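Side-chain contacts in uncharacterized protein (Pyrococcus abyssi, PDB 5IFF), which acts as a restriction DNA glycosylase, probably excising adenine from its recognition sequence, and is captured here on nonspecific double-stranded DNA: residues A[126-131]-A[145-150]; A[139-144]-A[195-200]. The protein carries 2 engineered substitutions. All coordinates share one frame; numbering follows the deposited sequence.

Contact 1 and contact 2 share strand 140-147, whose two halves do different work. The half in contact 2 is buried near the middle of the chain, where Ile141 and Ile143 meet helix 188-201 mainly through aliphatic side chains. The far half, in contact 1, drifts from its hairpin partner 121-134 near the surface; there a water, a tyrosine and a histidine join one Pro-Leu contact, and the chain beyond reaches DNA. Between them the hairpin is still directly paired, with Ala131 O 2.7 Å from Ile143 N, a probable hydrogen bond. Both contacts also touch the second subunit, contact 1 by continuing the sheet and contact 2 by side-chain packing.

Contact 1 of 2, residues A[126-131]-A[145-150]; sequences DVYPVA and LKHKQR. With nucleotides of chain C; nucleotides of chain B.
Pro129 and Leu145 make the apolar contact between these two hairpin strands: CD1 of Leu145 lies 3.5 Å from CG of the proline ring, and the two side chains cross at about a right angle. Leu145 reaches it with CG set anti to its own carbonyl carbon (chi1 -62°), which sends one methyl across to the ring.

The polar link at this pair is a water. It donates to Pro129 O at 2.8 Å and accepts from Leu145 N at 2.7 Å, standing in for the direct backbone bond as the strands, 139° apart in direction, splay. This is a local opening in the ladder, since the hairpin is directly paired two residues further along.

Aromatic groups meet more loosely. Tyr128 leaves its backbone toward strand 140-147 and crosses His147 at about a right angle, its OH 3.9 Å from His147 CE1, a van der Waals approach.

Past the strand, the chain meets DNA. Gln149, extended beyond CG, brings NE2 to 3.3 Å from C5' of DC10 of chain B, while C4' of DC14 of chain C lies over one face of the poorly ordered Arg150 guanidinium, offset toward its rim. Both touch sugar carbons, in keeping with nonspecific binding.

Helix 104-107 covers the Pro129-Leu145 pair through Leu104, and Leu145 also touches Ser156 of strand 154-163. On its other edge, strand 121-134 pairs antiparallel with a strand of the second subunit, so the sheet runs on across the interface, and there Tyr128 meets Tyr128 of that subunit.

Contact 2 of 2, residues A[139-144]-A[195-200]; sequences EFIGIV and LKAFII
Ala197 sits against Ile141 and Ile143, joining helix 188-201 to the large curved antiparallel sheet of the HALFPIPE fold, for which this restriction enzyme is known. Strand and helix segments run almost in the same direction, 15° apart, with their axes 9.1 Å from each other at the closest. The small alanine side chain is consistent with this spacing, and both isoleucines, two residues apart on the strand, point at it from the same side.

All the side-chain contacts are aliphatic. Ile141 touches with its CG2 branch, the methyl anti to its backbone N, which comes to 3.6 Å from Ala197 CB. Ile143 uses its longer branch instead: CG1 and CD1 run past the alanine, with CD1 3.9 Å from Ala197 CB. One helical turn on, Ile200 closes the other end of the row, its CD1 3.6 Å from Ile143 CD1. The Ile200 CG1 arm stands between the backbone N and the carbonyl carbon (chi1 66°), a direction that swings its methyl back to the strand although the CB bond itself does not aim there.

Neighbours from this chain and from the second subunit surround the patch. Helix 87-99 contributes Phe96, which touches Ile200, and Phe121 of the second subunit packs on Ile141, Ala197 and Ile200. Ala197 also touches Val158, an adenine-binding residue in this protein, so the contact borders the base site, which holds no adenine in this chain.

Backbone enters at one point: Ile143 CD1 lies 3.6 Å from Ala197 O, the same carbonyl oxygen that takes a weak bond from Ile200 N at 3.2 Å.

Contact 1 of 2, residues A[126-131]-A[145-150]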
loop_
_atom_site.group_PDB
_atom_site.type_symbol
_atom_site.label_atom_id
_atom_site.label_comp_id
_atom_site.label_asym_id
_atom_site.label_seq_id
_atom_site.Cartn_x
_atom_site.Cartn_y
_atom_site.Cartn_z
ATOM N N ASP A 126 -0.818 27.959 10.255
ATOM C CA ASP A 126 -0.458 26.860 11.157
ATOM C C ASP A 126 1.067 26.827 11.321
ATOM O O ASP A 126 1.796 26.874 10.326
ATOM C CB ASP A 126 -0.973 25.520 10.635
ATOM C CG ASP A 126 -2.468 25.353 10.849
ATOM O OD1 ASP A 126 -2.988 25.937 11.828
ATOM O OD2 ASP A 126 -3.113 24.630 10.057
ATOM N N VAL A 127 1.545 26.728 12.565
ATOM C CA VAL A 127 2.952 27.003 12.845
ATOM C C VAL A 127 3.580 25.790 13.544
ATOM O O VAL A 127 3.158 25.428 14.643
ATOM C CB VAL A 127 3.142 28.279 13.727
ATOM C CG1 VAL A 127 4.596 28.698 13.757
ATOM C CG2 VAL A 127 2.267 29.445 13.225
ATOM N N TYR A 128 4.532 25.158 12.864
ATOM C CA TYR A 128 5.200 23.938 13.332
ATOM C C TYR A 128 6.618 24.239 13.825
ATOM O O TYR A 128 7.405 24.850 13.099
ATOM C CB TYR A 128 5.301 22.910 12.216
ATOM C CG TYR A 128 4.008 22.304 11.757
ATOM C CD1 TYR A 128 3.083 23.050 11.017
ATOM C CD2 TYR A 128 3.716 20.975 12.031
ATOM C CE1 TYR A 128 1.894 22.484 10.593
ATOM C CE2 TYR A 128 2.532 20.404 11.605
ATOM C CZ TYR A 128 1.629 21.166 10.882
ATOM O OH TYR A 128 0.459 20.590 10.458
ATOM N N PRO A 129 6.962 23.781 15.042
ATOM C CA PRO A 129 8.309 24.062 15.552
ATOM C C PRO A 129 9.332 23.104 14.930
ATOM O O PRO A 129 9.046 21.909 14.760
ATOM C CB PRO A 129 8.162 23.822 17.063
ATOM C CG PRO A 129 7.222 22.642 17.109
ATOM C CD PRO A 129 6.231 22.867 15.930
ATOM N N VAL A 130 10.502 23.631 14.582
ATOM C CA VAL A 130 11.599 22.839 14.064
ATOM C C VAL A 130 12.869 23.099 14.880
ATOM O O VAL A 130 13.222 24.248 15.122
ATOM C CB VAL A 130 11.838 23.181 12.592
ATOM C CG1 VAL A 130 13.050 22.468 12.031
ATOM C CG2 VAL A 130 10.578 22.837 11.760
ATOM N N ALA A 131 13.533 22.039 15.336
ATOM C CA ALA A 131 14.829 22.224 16.014
ATOM C C ALA A 131 15.910 21.868 15.020
ATOM O O ALA A 131 15.811 20.847 14.335
ATOM C CB ALA A 131 14.942 21.334 17.282
ATOM N N LEU A 145 7.972 17.927 13.684
ATOM C CA LEU A 145 6.775 17.291 14.219
ATOM C C LEU A 145 5.842 16.891 13.089
ATOM O O LEU A 145 5.803 17.550 12.035
ATOM C CB LEU A 145 6.033 18.217 15.177
ATOM C CG LEU A 145 6.817 18.629 16.427
ATOM C CD1 LEU A 145 5.846 19.409 17.329
ATOM C CD2 LEU A 145 7.470 17.451 17.165
ATOM N N LYS A 146 5.107 15.805 13.327
ATOM C CA LYS A 146 4.013 15.359 12.456
ATOM C C LYS A 146 2.803 15.003 13.327
ATOM O O LYS A 146 2.959 14.535 14.455
ATOM C CB LYS A 146 4.447 14.161 11.602
ATOM C CG LYS A 146 3.473 13.810 10.476
ATOM C CD LYS A 146 4.233 13.527 9.159
ATOM C CE LYS A 146 3.316 13.583 7.941
ATOM N NZ LYS A 146 4.109 13.472 6.687
ATOM N N HIS A 147 1.592 15.258 12.835
ATOM C CA HIS A 147 0.423 14.821 13.586
ATOM C C HIS A 147 0.441 13.312 13.644
ATOM O O HIS A 147 0.893 12.666 12.693
ATOM C CB HIS A 147 -0.871 15.332 12.962
ATOM C CG HIS A 147 -1.242 16.700 13.425
ATOM N ND1 HIS A 147 -1.283 17.793 12.581
ATOM C CD2 HIS A 147 -1.565 17.164 14.656
ATOM C CE1 HIS A 147 -1.631 18.864 13.269
ATOM N NE2 HIS A 147 -1.807 18.510 14.533
ATOM N N LYS A 148 0.004 12.750 14.768
ATOM C CA LYS A 148 -0.025 11.300 14.865
ATOM C C LYS A 148 -1.136 10.785 13.960
ATOM O O LYS A 148 -2.145 11.456 13.774
ATOM C CB LYS A 148 -0.229 10.837 16.296
ATOM C CG LYS A 148 0.908 11.153 17.223
ATOM C CD LYS A 148 0.585 10.651 18.610
ATOM C CE LYS A 148 0.757 9.147 18.706
ATOM N NZ LYS A 148 2.187 8.720 18.589
ATOM N N GLN A 149 -0.919 9.607 13.388
ATOM C CA GLN A 149 -1.779 9.062 12.351
ATOM C C GLN A 149 -3.213 8.874 12.828
ATOM O O GLN A 149 -4.157 9.190 12.103
ATOM C CB GLN A 149 -1.210 7.731 11.850
ATOM C CG GLN A 149 -1.922 7.155 10.633
ATOM C CD GLN A 149 -1.240 5.907 10.106
ATOM O OE1 GLN A 149 -0.121 5.582 10.503
ATOM N NE2 GLN A 149 -1.917 5.199 9.210
ATOM N N ARG A 150 -3.379 8.377 14.048
ATOM C CA ARG A 150 -4.709 8.066 14.550
ATOM C C ARG A 150 -4.995 8.728 15.893
ATOM O O ARG A 150 -6.110 8.639 16.415
ATOM C CB ARG A 150 -4.876 6.548 14.655
ATOM C CG ARG A 150 -4.633 5.848 13.334
ATOM C CD ARG A 150 -4.327 4.380 13.487
ATOM N NE ARG A 150 -3.959 3.802 12.197
ATOM C CZ ARG A 150 -4.838 3.369 11.297
ATOM N NH1 ARG A 150 -6.138 3.444 11.551
ATOM N NH2 ARG A 150 -4.419 2.861 10.143
ATOM P P DC C 14 -0.798 -1.731 14.338
ATOM O OP1 DC C 14 0.029 -0.874 15.192
ATOM O OP2 DC C 14 -1.032 -3.178 14.605
ATOM O "O5'" DC C 14 -2.269 -1.136 14.224
ATOM C "C5'" DC C 14 -2.460 0.172 13.729
ATOM C "C4'" DC C 14 -3.836 0.301 13.090
ATOM O "O4'" DC C 14 -3.923 -0.578 11.967
ATOM C "C3'" DC C 14 -5.023 -0.102 13.966
ATOM O "O3'" DC C 14 -5.572 1.041 14.588
ATOM C "C2'" DC C 14 -6.019 -0.704 12.966
ATOM C "C1'" DC C 14 -5.260 -0.667 11.633
ATOM N N1 DC C 14 -5.512 -1.879 10.797
ATOM C C2 DC C 14 -6.458 -1.779 9.777
ATOM O O2 DC C 14 -7.000 -0.683 9.586
ATOM N N3 DC C 14 -6.763 -2.875 9.041
ATOM C C4 DC C 14 -6.160 -4.012 9.275
ATOM N N4 DC C 14 -6.486 -5.042 8.487
ATOM C C5 DC C 14 -5.170 -4.159 10.335
ATOM C C6 DC C 14 -4.887 -3.077 11.066
ATOM P P DC B 10 -2.526 8.490 5.819
ATOM O OP1 DC B 10 -2.332 9.269 7.058
ATOM O OP2 DC B 10 -2.821 9.109 4.503
ATOM O "O5'" DC B 10 -1.253 7.564 5.550
ATOM C "C5'" DC B 10 -0.672 6.841 6.613
ATOM C "C4'" DC B 10 0.372 5.911 6.073
ATOM O "O4'" DC B 10 -0.262 4.845 5.363
ATOM C "C3'" DC B 10 1.346 6.556 5.083
ATOM O "O3'" DC B 10 2.568 6.754 5.769
ATOM C "C2'" DC B 10 1.480 5.524 3.943
ATOM C "C1'" DC B 10 0.687 4.318 4.469
ATOM N N1 DC B 10 -0.063 3.573 3.429
ATOM C C2 DC B 10 0.246 2.232 3.167
ATOM O O2 DC B 10 1.210 1.711 3.748
ATOM N N3 DC B 10 -0.485 1.560 2.232
ATOM C C4 DC B 10 -1.506 2.165 1.615
ATOM N N4 DC B 10 -2.172 1.479 0.688
ATOM C C5 DC B 10 -1.839 3.530 1.874
ATOM C C6 DC B 10 -1.121 4.180 2.799
HETATM O O HOH W 1 7.586 20.490 12.832
#

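Contact 2 of 2, residues A[139-144]-A[195-200]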
loop_
_atom_site.group_PDB
_atom_site.type_symbol
_atom_site.label_atom_id
_atom_site.label_comp_id
_atom_site.label_asym_id
_atom_site.label_seq_id
_atom_site.Cartn_x
_atom_site.Cartn_y
_atom_site.Cartn_z
ATOM N N GLU A 139 27.011 19.075 7.994
ATOM C CA GLU A 139 25.841 18.221 8.242
ATOM C C GLU A 139 24.812 19.000 9.058
ATOM O O GLU A 139 25.198 19.815 9.885
ATOM C CB GLU A 139 26.210 16.909 8.975
ATOM C CG GLU A 139 27.026 15.904 8.149
ATOM C CD GLU A 139 28.548 16.173 8.205
ATOM O OE1 GLU A 139 28.997 17.185 8.817
ATOM O OE2 GLU A 139 29.299 15.375 7.623
ATOM N N PHE A 140 23.517 18.740 8.820
ATOM C CA PHE A 140 22.440 19.351 9.606
ATOM C C PHE A 140 21.782 18.254 10.408
ATOM O O PHE A 140 21.582 17.160 9.888
ATOM C CB PHE A 140 21.360 20.000 8.710
ATOM C CG PHE A 140 21.830 21.238 7.991
ATOM C CD1 PHE A 140 22.273 22.334 8.711
ATOM C CD2 PHE A 140 21.799 21.323 6.601
ATOM C CE1 PHE A 140 22.684 23.496 8.064
ATOM C CE2 PHE A 140 22.224 22.482 5.958
ATOM C CZ PHE A 140 22.668 23.556 6.683
ATOM N N ILE A 141 21.399 18.552 11.637
ATOM C CA ILE A 141 20.564 17.610 12.408
ATOM C C ILE A 141 19.288 18.343 12.690
ATOM O O ILE A 141 19.344 19.428 13.272
ATOM C CB ILE A 141 21.201 17.189 13.723
ATOM C CG1 ILE A 141 22.477 16.396 13.468
ATOM C CG2 ILE A 141 20.159 16.355 14.618
ATOM C CD1 ILE A 141 23.771 17.268 13.650
ATOM N N GLY A 142 18.154 17.803 12.230
ATOM C CA GLY A 142 16.882 18.484 12.388
ATOM C C GLY A 142 15.840 17.636 13.164
ATOM O O GLY A 142 15.851 16.413 13.076
ATOM N N ILE A 143 14.912 18.298 13.862
ATOM C CA ILE A 143 13.808 17.588 14.510
ATOM C C ILE A 143 12.509 18.276 14.135
ATOM O O ILE A 143 12.379 19.492 14.235
ATOM C CB ILE A 143 13.948 17.545 16.041
ATOM C CG1 ILE A 143 15.420 17.284 16.421
ATOM C CG2 ILE A 143 12.982 16.470 16.668
ATOM C CD1 ILE A 143 15.799 17.772 17.803
ATOM N N VAL A 144 11.571 17.517 13.613
ATOM C CA VAL A 144 10.323 18.146 13.165
ATOM C C VAL A 144 9.165 17.365 13.780
ATOM O O VAL A 144 9.377 16.278 14.343
ATOM C CB VAL A 144 10.206 18.134 11.648
ATOM C CG1 VAL A 144 11.314 18.997 11.025
ATOM C CG2 VAL A 144 10.334 16.700 11.161
ATOM N N LEU A 195 22.132 11.698 19.121
ATOM C CA LEU A 195 21.637 11.183 20.411
ATOM C C LEU A 195 21.011 12.320 21.156
ATOM O O LEU A 195 19.926 12.168 21.677
ATOM C CB LEU A 195 22.785 10.561 21.249
ATOM C CG LEU A 195 23.265 9.233 20.634
ATOM C CD1 LEU A 195 24.669 8.899 21.262
ATOM C CD2 LEU A 195 22.275 8.044 20.849
ATOM N N LYS A 196 21.662 13.481 21.145
ATOM C CA LYS A 196 21.086 14.655 21.817
ATOM C C LYS A 196 19.781 15.090 21.176
ATOM O O LYS A 196 18.850 15.529 21.891
ATOM C CB LYS A 196 22.052 15.804 21.813
ATOM C CG LYS A 196 23.250 15.539 22.782
ATOM C CD LYS A 196 24.360 16.587 22.601
ATOM C CE LYS A 196 23.913 17.913 23.123
ATOM N NZ LYS A 196 25.107 18.754 23.448
ATOM N N ALA A 197 19.708 14.982 19.848
ATOM C CA ALA A 197 18.445 15.283 19.145
ATOM C C ALA A 197 17.287 14.400 19.664
ATOM O O ALA A 197 16.190 14.894 19.968
ATOM C CB ALA A 197 18.623 15.119 17.612
ATOM N N PHE A 198 17.506 13.094 19.769
ATOM C CA PHE A 198 16.456 12.238 20.227
ATOM C C PHE A 198 16.088 12.540 21.692
ATOM O O PHE A 198 14.905 12.458 22.085
ATOM C CB PHE A 198 16.874 10.757 20.051
ATOM C CG PHE A 198 16.623 10.231 18.669
ATOM C CD1 PHE A 198 15.304 10.081 18.209
ATOM C CD2 PHE A 198 17.678 9.906 17.806
ATOM C CE1 PHE A 198 15.030 9.569 16.911
ATOM C CE2 PHE A 198 17.424 9.417 16.501
ATOM C CZ PHE A 198 16.107 9.247 16.057
ATOM N N ILE A 199 17.104 12.885 22.485
ATOM C CA ILE A 199 16.910 13.215 23.882
ATOM C C ILE A 199 15.979 14.444 24.034
ATOM O O ILE A 199 15.133 14.446 24.932
ATOM C CB ILE A 199 18.272 13.453 24.574
ATOM C CG1 ILE A 199 18.916 12.100 24.869
ATOM C CG2 ILE A 199 18.123 14.244 25.873
ATOM C CD1 ILE A 199 20.379 12.244 25.294
ATOM N N ILE A 200 16.102 15.449 23.153
ATOM C CA ILE A 200 15.266 16.659 23.303
ATOM C C ILE A 200 13.950 16.574 22.481
ATOM O O ILE A 200 13.069 17.409 22.640
ATOM C CB ILE A 200 16.007 17.927 22.925
ATOM C CG1 ILE A 200 16.336 17.958 21.423
ATOM C CG2 ILE A 200 17.252 18.088 23.802
ATOM C CD1 ILE A 200 16.601 19.391 20.910
#